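Local coordinates for MSM0271 protein (PDB 5SUH) that builds, as a double-ringed trimer, part of the protein shell of the mycobacterial RMM microcompartment, probably bearing on transport across that shell, at residues Q32-L37 and I69-P74; D133-R138 and M176-F181; A77-I82 and L97-Q102. All blocks are in the same frame, centred on the assembly; numbering follows the deposited sequence.

The chain carries two four-stranded antiparallel sheets, both with strand order 1-2-4-3, consistent with a tandem of circularly permuted BMC domains. Contact 1 pairs the first two strands of one sheet, and contact 3 packs helix 78-88 against 93-99, one of that sheet's two outer strands; their centres are about 9 Å apart. Contact 2 comes last along the chain, where the loop after helix 113-127 enters strand 138-145 of the other sheet. Its centre is also about 9 Å from that of contact 1, and hydrogen bonds join the two, Y36 N to Q134 OE1 and L135 N to R34 O. Contact 1 touches both others; contacts 2 and 3 do not touch.

Contact 1: residues Q32-L37 and I69-P74; sequences QIRVYL and IVEVSP
R34 and V35 together face the single residue E71, which puts a classic beta bulge into the pairing of strands 32-39 and 66-73. The evidence is a register shift of one between the pairs I33-V72 and V35-E71, and the bonding of E71 O, which accepts both R34 N (2.8 Å) and V35 N (3.1 Å) from one face of its carbonyl plane. On either side of the bulge the strands run antiparallel, at 162° where V35-L37 passes I69-S73, with reciprocal backbone bonds between Q32 and S73 and between L37 and I69.

At the bulge, R34 sends its CB toward the partner strand. This CB lies 3.4 Å from E71 O, and R34 CG is 4.0 Å from V72 C. With CG placed beside the backbone N (chi1 -54°) and bends at the next two torsions, CD passes near the CB of S73 and the chain then doubles toward the E71 carboxylate. NE reaches E71 OE2 at 3.0 Å and NH2 reaches the same oxygen at 3.1 Å, forming a salt bridge. OE2 lies close to the guanidinium plane, and the two flat groups are only 25° apart. NE meets OE2 from above the carboxylate plane, NH2 nearly along the C-O bond.

The other oxygen, E71 OE1, accepts L180 N, so both ends of this buried carboxylate are held and its rotation is fixed. F103 adds a cation-pi contact to R34. V35 sits beside the stem of E71, CB against CB, while Y36 and V70 run side by side on the opposite face with I33 and V72, the face toward helix 113-127. A water spans the same charged pair: it accepts R34 NH2 at 2.8 Å and donates to E71 OE2 at 2.7 Å.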
loop_
_atom_site.group_PDB
_atom_site.type_symbol
_atom_site.label_atom_id
_atom_site.label_comp_id
_atom_site.label_asym_id
_atom_site.label_seq_id
_atom_site.Cartn_x
_atom_site.Cartn_y
_atom_site.Cartn_z
ATOM N N GLN A 32 22.998 -10.488 20.882
ATOM C CA GLN A 32 24.013 -9.466 20.629
ATOM C C GLN A 32 23.465 -8.057 20.430
ATOM O O GLN A 32 22.597 -7.815 19.597
ATOM C CB GLN A 32 24.880 -9.807 19.422
ATOM C CG GLN A 32 25.977 -8.748 19.265
ATOM C CD GLN A 32 26.623 -8.701 17.901
ATOM O OE1 GLN A 32 26.768 -9.724 17.230
ATOM N NE2 GLN A 32 27.032 -7.502 17.484
ATOM N N ILE A 33 24.014 -7.122 21.191
ATOM C CA ILE A 33 23.645 -5.735 21.052
ATOM C C ILE A 33 24.492 -4.993 20.010
ATOM O O ILE A 33 25.708 -4.910 20.117
ATOM C CB ILE A 33 23.721 -5.042 22.404
ATOM C CG1 ILE A 33 22.493 -5.492 23.213
ATOM C CG2 ILE A 33 23.712 -3.537 22.222
ATOM C CD1 ILE A 33 22.247 -4.726 24.478
ATOM N N ARG A 34 23.818 -4.490 18.984
ATOM C CA ARG A 34 24.448 -3.767 17.888
ATOM C C ARG A 34 24.490 -2.284 18.227
ATOM O O ARG A 34 25.519 -1.625 18.062
ATOM C CB ARG A 34 23.641 -3.931 16.597
ATOM C CG ARG A 34 23.372 -5.349 16.206
ATOM C CD ARG A 34 23.837 -5.666 14.839
ATOM N NE ARG A 34 23.511 -4.648 13.854
ATOM C CZ ARG A 34 24.147 -4.573 12.685
ATOM N NH1 ARG A 34 25.108 -5.450 12.402
ATOM N NH2 ARG A 34 23.865 -3.612 11.824
ATOM N N VAL A 35 23.354 -1.780 18.724
ATOM C CA VAL A 35 23.217 -0.389 19.146
ATOM C C VAL A 35 22.517 -0.320 20.512
ATOM O O VAL A 35 21.512 -0.996 20.716
ATOM C CB VAL A 35 22.392 0.439 18.136
ATOM C CG1 VAL A 35 22.246 1.872 18.629
ATOM C CG2 VAL A 35 23.021 0.422 16.790
ATOM N N TYR A 36 23.060 0.470 21.445
ATOM C CA TYR A 36 22.423 0.723 22.754
ATOM C C TYR A 36 22.672 2.173 23.170
ATOM O O TYR A 36 23.790 2.517 23.565
ATOM C CB TYR A 36 22.962 -0.234 23.844
ATOM C CG TYR A 36 22.428 0.028 25.254
ATOM C CD1 TYR A 36 23.083 0.905 26.132
ATOM C CD2 TYR A 36 21.277 -0.605 25.709
ATOM C CE1 TYR A 36 22.583 1.156 27.409
ATOM C CE2 TYR A 36 20.776 -0.367 26.990
ATOM C CZ TYR A 36 21.423 0.505 27.829
ATOM O OH TYR A 36 20.904 0.709 29.080
ATOM N N LEU A 37 21.643 3.009 23.134
ATOM C CA LEU A 37 21.848 4.437 23.356
ATOM C C LEU A 37 20.718 5.200 24.021
ATOM O O LEU A 37 19.553 5.090 23.622
ATOM C CB LEU A 37 22.136 5.138 22.028
ATOM C CG LEU A 37 23.565 5.650 21.816
ATOM C CD1 LEU A 37 23.557 6.715 20.736
ATOM C CD2 LEU A 37 24.213 6.172 23.112
ATOM N N ILE A 69 17.188 3.734 22.570
ATOM C CA ILE A 69 17.139 3.049 21.271
ATOM C C ILE A 69 18.039 1.820 21.286
ATOM O O ILE A 69 19.193 1.889 21.731
ATOM C CB ILE A 69 17.568 3.947 20.099
ATOM C CG1 ILE A 69 19.004 4.491 20.299
ATOM C CG2 ILE A 69 16.569 5.071 19.911
ATOM C CD1 ILE A 69 19.606 5.213 19.074
ATOM N N VAL A 70 17.504 0.680 20.843
ATOM C CA VAL A 70 18.271 -0.565 20.842
ATOM C C VAL A 70 18.114 -1.326 19.516
ATOM O O VAL A 70 16.982 -1.553 19.035
ATOM C CB VAL A 70 17.843 -1.490 22.017
ATOM C CG1 VAL A 70 18.638 -2.788 22.003
ATOM C CG2 VAL A 70 17.956 -0.771 23.376
ATOM N N GLU A 71 19.246 -1.721 18.937
ATOM C CA GLU A 71 19.282 -2.614 17.765
ATOM C C GLU A 71 19.999 -3.932 18.145
ATOM O O GLU A 71 21.041 -3.897 18.789
ATOM C CB GLU A 71 19.983 -1.920 16.562
ATOM C CG GLU A 71 19.966 -2.729 15.270
ATOM C CD GLU A 71 20.619 -2.040 14.067
ATOM O OE1 GLU A 71 20.434 -0.813 13.861
ATOM O OE2 GLU A 71 21.289 -2.758 13.288
ATOM N N VAL A 72 19.428 -5.089 17.797
ATOM C CA VAL A 72 20.022 -6.380 18.198
ATOM C C VAL A 72 20.073 -7.445 17.107
ATOM O O VAL A 72 19.421 -7.347 16.069
ATOM C CB VAL A 72 19.270 -7.070 19.354
ATOM C CG1 VAL A 72 19.102 -6.106 20.511
ATOM C CG2 VAL A 72 17.931 -7.644 18.858
ATOM N N SER A 73 20.828 -8.498 17.406
ATOM C CA SER A 73 20.941 -9.670 16.554
ATOM C C SER A 73 20.957 -10.926 17.430
ATOM O O SER A 73 21.565 -10.904 18.495
ATOM C CB SER A 73 22.207 -9.584 15.721
ATOM O OG SER A 73 22.285 -10.676 14.843
ATOM N N PRO A 74 20.233 -12.001 17.033
ATOM C CA PRO A 74 19.361 -12.154 15.861
ATOM C C PRO A 74 18.066 -11.333 16.020
ATOM O O PRO A 74 17.660 -11.054 17.158
ATOM C CB PRO A 74 19.067 -13.664 15.847
ATOM C CG PRO A 74 19.126 -14.059 17.250
ATOM C CD PRO A 74 20.212 -13.215 17.870
HETATM O O HOH W 1 21.949 -1.860 10.857
#

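Contact 2: residues D133-R138 and M176-F181; sequences DQLRPR and MTPALF
P137 lays its CG squarely over the F181 ring, 3.6 Å from the centroid and 10° off the ring normal, a CH-pi contact that marks the dense half of this interface. The phenyl group is also met at its rim: L135 O lies near the ring plane, 3.3 Å from F181 CE2. Q134 comes in obliquely, with OE1 3.7 Å from F181 CZ and its amide plane 60° from the ring. That amide oxygen is already committed, because it accepts the backbone N of Y36. Three residues of one loop thus touch F181, and V35 touches it as well. It reaches them because CG stands beside the backbone N (chi1 -80°), directing the ring toward the loop.

Next to it, L135 CD1 touches P178 CG at 3.9 Å, the two side chains crossing at a slant. The cis peptide before P178 turns the chain out of strand 170-177 here, and R34, V35 and E71 pack on the same proline.

The other end of the contact is looser and more exposed. R138 runs alongside T177 with its bent chain, and the methyl CG2 of T177 lies over one face of its guanidinium, toward the rim, 4.1 Å from R138 NH2; H238 also touches R138. R136 leaves the backbone away from 176-181, and its NH2 forms a salt bridge with E237 OE1. Order at this end comes from the backbone, where R138 N donates to T177 O and T177 N to R138 O, each at 2.9 Å. This reciprocal pair is the antiparallel hydrogen-bonded start of strand 138-145 against 170-177 in the second sheet, which repeats the 1-2-4-3 order of the first, consistent with a tandem of circularly permuted BMC domains.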
loop_
_atom_site.group_PDB
_atom_site.type_symbol
_atom_site.label_atom_id
_atom_site.label_comp_id
_atom_site.label_asym_id
_atom_site.label_seq_id
_atom_site.Cartn_x
_atom_site.Cartn_y
_atom_site.Cartn_z
ATOM N N ASP A 133 29.340 -3.189 24.670
ATOM C CA ASP A 133 29.293 -4.366 23.786
ATOM C C ASP A 133 28.713 -3.980 22.406
ATOM O O ASP A 133 28.829 -4.748 21.461
ATOM C CB ASP A 133 28.392 -5.487 24.359
ATOM C CG ASP A 133 29.005 -6.248 25.512
ATOM O OD1 ASP A 133 30.251 -6.312 25.642
ATOM O OD2 ASP A 133 28.203 -6.795 26.302
ATOM N N GLN A 134 28.137 -2.783 22.279
ATOM C CA GLN A 134 27.600 -2.334 20.990
ATOM C C GLN A 134 28.694 -2.083 19.935
ATOM O O GLN A 134 29.899 -2.017 20.256
ATOM C CB GLN A 134 26.743 -1.063 21.149
ATOM C CG GLN A 134 27.518 0.278 21.189
ATOM C CD GLN A 134 26.587 1.496 21.363
ATOM O OE1 GLN A 134 25.418 1.464 20.965
ATOM N NE2 GLN A 134 27.119 2.579 21.909
ATOM N N LEU A 135 28.271 -1.966 18.673
ATOM C CA LEU A 135 29.183 -1.589 17.582
ATOM C C LEU A 135 29.440 -0.084 17.562
ATOM O O LEU A 135 28.509 0.712 17.724
ATOM C CB LEU A 135 28.616 -2.049 16.240
ATOM C CG LEU A 135 28.581 -3.566 16.002
ATOM C CD1 LEU A 135 27.813 -3.909 14.726
ATOM C CD2 LEU A 135 30.000 -4.061 15.865
ATOM N N ARG A 136 30.695 0.316 17.358
ATOM C CA ARG A 136 30.963 1.739 17.240
ATOM C C ARG A 136 30.518 2.183 15.835
ATOM O O ARG A 136 30.630 1.420 14.874
ATOM C CB ARG A 136 32.433 2.066 17.510
ATOM C CG ARG A 136 33.337 1.927 16.334
ATOM C CD ARG A 136 34.699 2.513 16.643
ATOM N NE ARG A 136 35.669 2.069 15.646
ATOM C CZ ARG A 136 36.987 2.211 15.749
ATOM N NH1 ARG A 136 37.523 2.769 16.830
ATOM N NH2 ARG A 136 37.772 1.753 14.784
ATOM N N PRO A 137 30.003 3.410 15.718
ATOM C CA PRO A 137 29.497 3.920 14.432
ATOM C C PRO A 137 30.549 3.936 13.334
ATOM O O PRO A 137 31.702 4.303 13.576
ATOM C CB PRO A 137 29.058 5.351 14.766
ATOM C CG PRO A 137 28.733 5.294 16.266
ATOM C CD PRO A 137 29.741 4.336 16.839
ATOM N N ARG A 138 30.161 3.460 12.156
ATOM C CA ARG A 138 31.020 3.528 10.982
ATOM C C ARG A 138 30.386 4.430 9.944
ATOM O O ARG A 138 29.280 4.166 9.483
ATOM C CB ARG A 138 31.279 2.157 10.366
ATOM C CG ARG A 138 32.007 2.269 9.033
ATOM C CD ARG A 138 32.909 1.086 8.774
ATOM N NE ARG A 138 32.175 -0.170 8.663
ATOM C CZ ARG A 138 31.771 -0.702 7.510
ATOM N NH1 ARG A 138 32.048 -0.091 6.359
ATOM N NH2 ARG A 138 31.105 -1.853 7.508
ATOM N N MET A 176 25.531 6.008 7.606
ATOM C CA MET A 176 26.281 5.301 8.658
ATOM C C MET A 176 25.772 3.879 8.880
ATOM O O MET A 176 24.671 3.520 8.420
ATOM C CB MET A 176 26.172 6.061 9.971
ATOM C CG MET A 176 24.695 6.118 10.417
ATOM S SD MET A 176 24.273 7.659 11.184
ATOM C CE MET A 176 24.201 8.737 9.758
ATOM N N THR A 177 26.547 3.086 9.619
ATOM C CA THR A 177 26.074 1.775 10.032
ATOM C C THR A 177 26.703 1.375 11.392
ATOM O O THR A 177 27.861 1.701 11.662
ATOM C CB THR A 177 26.327 0.690 8.942
ATOM O OG1 THR A 177 25.627 -0.492 9.313
ATOM C CG2 THR A 177 27.832 0.359 8.727
ATOM N N PRO A 178 25.923 0.710 12.281
ATOM C CA PRO A 178 24.505 0.300 12.184
ATOM C C PRO A 178 23.503 1.450 11.998
ATOM O O PRO A 178 23.706 2.566 12.463
ATOM C CB PRO A 178 24.231 -0.403 13.530
ATOM C CG PRO A 178 25.573 -0.727 14.093
ATOM C CD PRO A 178 26.515 0.342 13.581
ATOM N N ALA A 179 22.401 1.128 11.338
ATOM C CA ALA A 179 21.407 2.089 10.910
ATOM C C ALA A 179 20.794 2.918 12.040
ATOM O O ALA A 179 20.421 4.072 11.817
ATOM C CB ALA A 179 20.282 1.355 10.138
ATOM N N LEU A 180 20.670 2.345 13.235
ATOM C CA LEU A 180 19.877 3.012 14.256
ATOM C C LEU A 180 20.600 4.262 14.791
ATOM O O LEU A 180 19.955 5.163 15.360
ATOM C CB LEU A 180 19.531 2.063 15.401
ATOM C CG LEU A 180 18.382 2.515 16.325
ATOM C CD1 LEU A 180 17.178 2.950 15.501
ATOM C CD2 LEU A 180 17.965 1.449 17.319
ATOM N N PHE A 181 21.902 4.376 14.513
ATOM C CA PHE A 181 22.663 5.559 14.951
ATOM C C PHE A 181 22.191 6.816 14.234
ATOM O O PHE A 181 22.523 7.935 14.635
ATOM C CB PHE A 181 24.156 5.390 14.711
ATOM C CG PHE A 181 24.853 4.567 15.754
ATOM C CD1 PHE A 181 24.761 4.888 17.101
ATOM C CD2 PHE A 181 25.581 3.440 15.389
ATOM C CE1 PHE A 181 25.421 4.124 18.068
ATOM C CE2 PHE A 181 26.227 2.670 16.345
ATOM C CZ PHE A 181 26.143 3.018 17.688
#

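Contact 3: residues A77-I82 and L97-Q102; sequences AIERVI and LYVERQ
The flat group in this contact is the carboxylate of E79, touched at its oxygens and not stacked: OE1 lies 4.0 Å from L97 CD2, and OE2 is a looser 4.4 Å from V99 CG2. Its OE1 is hydrogen-bonded to H152 NE2 and its OE2 to Y211 OH, both of a neighbouring subunit, so this buried acid joins helix 78-88 to that subunit. The bend at chi2 (-70°) folds the carboxylate toward L97.

Beyond it the packing is apolar. Strand 66-73, helix 78-88 and strand 93-99 form a beta-alpha-beta crossover between parallel strands, with strand 104-110 lying between them in the sheet. The helix segment runs back against 97-99 at 164°, its axis 9.6 Å away. L97 reaches between I78 and I82: CD1 is 4.1 Å from I78 CG2, and CD2 is 3.8 Å from I82 CD1, I82 crossing L97 at about a right angle. I78 and I82 also rest on L106 of strand 104-110. Toward the strand's end, I78 CG2 meets V99 CG2 at 3.9 Å, the two side chains sliding past each other in opposite directions.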
loop_
_atom_site.group_PDB
_atom_site.type_symbol
_atom_site.label_atom_id
_atom_site.label_comp_id
_atom_site.label_asym_id
_atom_site.label_seq_id
_atom_site.Cartn_x
_atom_site.Cartn_y
_atom_site.Cartn_z
ATOM N N ALA A 77 15.166 -11.554 18.735
ATOM C CA ALA A 77 15.485 -11.441 20.156
ATOM C C ALA A 77 14.885 -10.183 20.770
ATOM O O ALA A 77 14.708 -10.113 21.993
ATOM C CB ALA A 77 16.993 -11.453 20.362
ATOM N N ILE A 78 14.553 -9.214 19.911
ATOM C CA ILE A 78 14.023 -7.910 20.337
ATOM C C ILE A 78 12.676 -8.058 21.057
ATOM O O ILE A 78 12.276 -7.185 21.825
ATOM C CB ILE A 78 13.889 -6.910 19.114
ATOM C CG1 ILE A 78 13.927 -5.442 19.568
ATOM C CG2 ILE A 78 12.659 -7.223 18.256
ATOM C CD1 ILE A 78 15.302 -4.972 19.950
ATOM N N GLU A 79 11.983 -9.167 20.817
ATOM C CA GLU A 79 10.736 -9.428 21.528
ATOM C C GLU A 79 11.009 -9.762 22.998
ATOM O O GLU A 79 10.143 -9.562 23.839
ATOM C CB GLU A 79 9.925 -10.556 20.869
ATOM C CG GLU A 79 9.481 -10.297 19.428
ATOM C CD GLU A 79 8.401 -9.214 19.288
ATOM O OE1 GLU A 79 7.861 -8.741 20.314
ATOM O OE2 GLU A 79 8.073 -8.856 18.133
ATOM N N ARG A 80 12.179 -10.315 23.307
ATOM C CA ARG A 80 12.547 -10.544 24.706
ATOM C C ARG A 80 12.995 -9.232 25.351
ATOM O O ARG A 80 12.712 -8.985 26.529
ATOM C CB ARG A 80 13.629 -11.630 24.819
ATOM C CG ARG A 80 14.292 -11.756 26.197
ATOM C CD ARG A 80 13.329 -11.901 27.402
ATOM N NE ARG A 80 12.618 -13.174 27.548
ATOM C CZ ARG A 80 11.727 -13.403 28.513
ATOM N NH1 ARG A 80 11.107 -14.571 28.604
ATOM N NH2 ARG A 80 11.464 -12.453 29.401
ATOM N N VAL A 81 13.674 -8.395 24.567
ATOM C CA VAL A 81 14.165 -7.088 25.008
ATOM C C VAL A 81 13.024 -6.119 25.411
ATOM O O VAL A 81 13.114 -5.448 26.441
ATOM C CB VAL A 81 15.027 -6.418 23.895
ATOM C CG1 VAL A 81 15.370 -4.976 24.258
ATOM C CG2 VAL A 81 16.288 -7.239 23.624
ATOM N N ILE A 82 11.948 -6.051 24.627
ATOM C CA ILE A 82 10.885 -5.102 24.952
ATOM C C ILE A 82 10.150 -5.547 26.225
ATOM O O ILE A 82 9.890 -4.715 27.098
ATOM C CB ILE A 82 9.866 -4.894 23.762
ATOM C CG1 ILE A 82 8.849 -3.805 24.091
ATOM C CG2 ILE A 82 9.093 -6.167 23.401
ATOM C CD1 ILE A 82 7.930 -3.495 22.935
ATOM N N LEU A 97 8.771 -0.740 17.408
ATOM C CA LEU A 97 9.111 -2.156 17.572
ATOM C C LEU A 97 9.033 -2.849 16.212
ATOM O O LEU A 97 7.966 -2.947 15.626
ATOM C CB LEU A 97 8.181 -2.842 18.572
ATOM C CG LEU A 97 8.362 -4.348 18.767
ATOM C CD1 LEU A 97 9.669 -4.679 19.458
ATOM C CD2 LEU A 97 7.189 -4.923 19.546
ATOM N N TYR A 98 10.161 -3.305 15.690
ATOM C CA TYR A 98 10.149 -3.875 14.348
ATOM C C TYR A 98 11.258 -4.899 14.132
ATOM O O TYR A 98 12.385 -4.721 14.618
ATOM C CB TYR A 98 10.239 -2.763 13.302
ATOM C CG TYR A 98 9.911 -3.209 11.901
ATOM C CD1 TYR A 98 8.609 -3.566 11.547
ATOM C CD2 TYR A 98 10.902 -3.258 10.916
ATOM C CE1 TYR A 98 8.303 -3.988 10.259
ATOM C CE2 TYR A 98 10.599 -3.675 9.620
ATOM C CZ TYR A 98 9.299 -4.044 9.307
ATOM O OH TYR A 98 8.997 -4.447 8.030
ATOM N N VAL A 99 10.904 -5.978 13.426
ATOM C CA VAL A 99 11.819 -7.057 13.017
ATOM C C VAL A 99 12.069 -6.971 11.495
ATOM O O VAL A 99 11.182 -7.210 10.677
ATOM C CB VAL A 99 11.243 -8.461 13.392
ATOM C CG1 VAL A 99 12.082 -9.568 12.782
ATOM C CG2 VAL A 99 11.134 -8.638 14.927
ATOM N N GLU A 100 13.295 -6.628 11.130
ATOM C CA GLU A 100 13.689 -6.288 9.759
ATOM C C GLU A 100 14.241 -7.563 9.061
ATOM O O GLU A 100 14.129 -8.644 9.632
ATOM C CB GLU A 100 14.707 -5.138 9.839
ATOM C CG GLU A 100 15.104 -4.468 8.557
ATOM C CD GLU A 100 16.500 -4.815 8.132
ATOM O OE1 GLU A 100 17.217 -5.484 8.895
ATOM O OE2 GLU A 100 16.885 -4.400 7.028
ATOM N N ARG A 101 14.794 -7.457 7.843
ATOM C CA ARG A 101 15.391 -8.611 7.145
ATOM C C ARG A 101 16.451 -9.338 7.967
ATOM O O ARG A 101 16.458 -10.577 7.996
ATOM C CB ARG A 101 16.020 -8.201 5.804
ATOM C CG ARG A 101 16.631 -9.361 5.034
ATOM C CD ARG A 101 17.164 -8.957 3.675
ATOM N NE ARG A 101 17.685 -10.108 2.935
ATOM C CZ ARG A 101 16.927 -10.967 2.253
ATOM N NH1 ARG A 101 15.609 -10.825 2.231
ATOM N NH2 ARG A 101 17.480 -11.987 1.606
ATOM N N GLN A 102 17.306 -8.559 8.639
ATOM C CA GLN A 102 18.417 -9.064 9.463
ATOM C C GLN A 102 18.344 -8.688 10.963
ATOM O O GLN A 102 18.728 -9.491 11.811
ATOM C CB GLN A 102 19.749 -8.560 8.911
ATOM C CG GLN A 102 20.127 -9.166 7.564
ATOM C CD GLN A 102 21.469 -8.671 7.046
ATOM O OE1 GLN A 102 21.608 -7.531 6.590
ATOM N NE2 GLN A 102 22.461 -9.537 7.103
#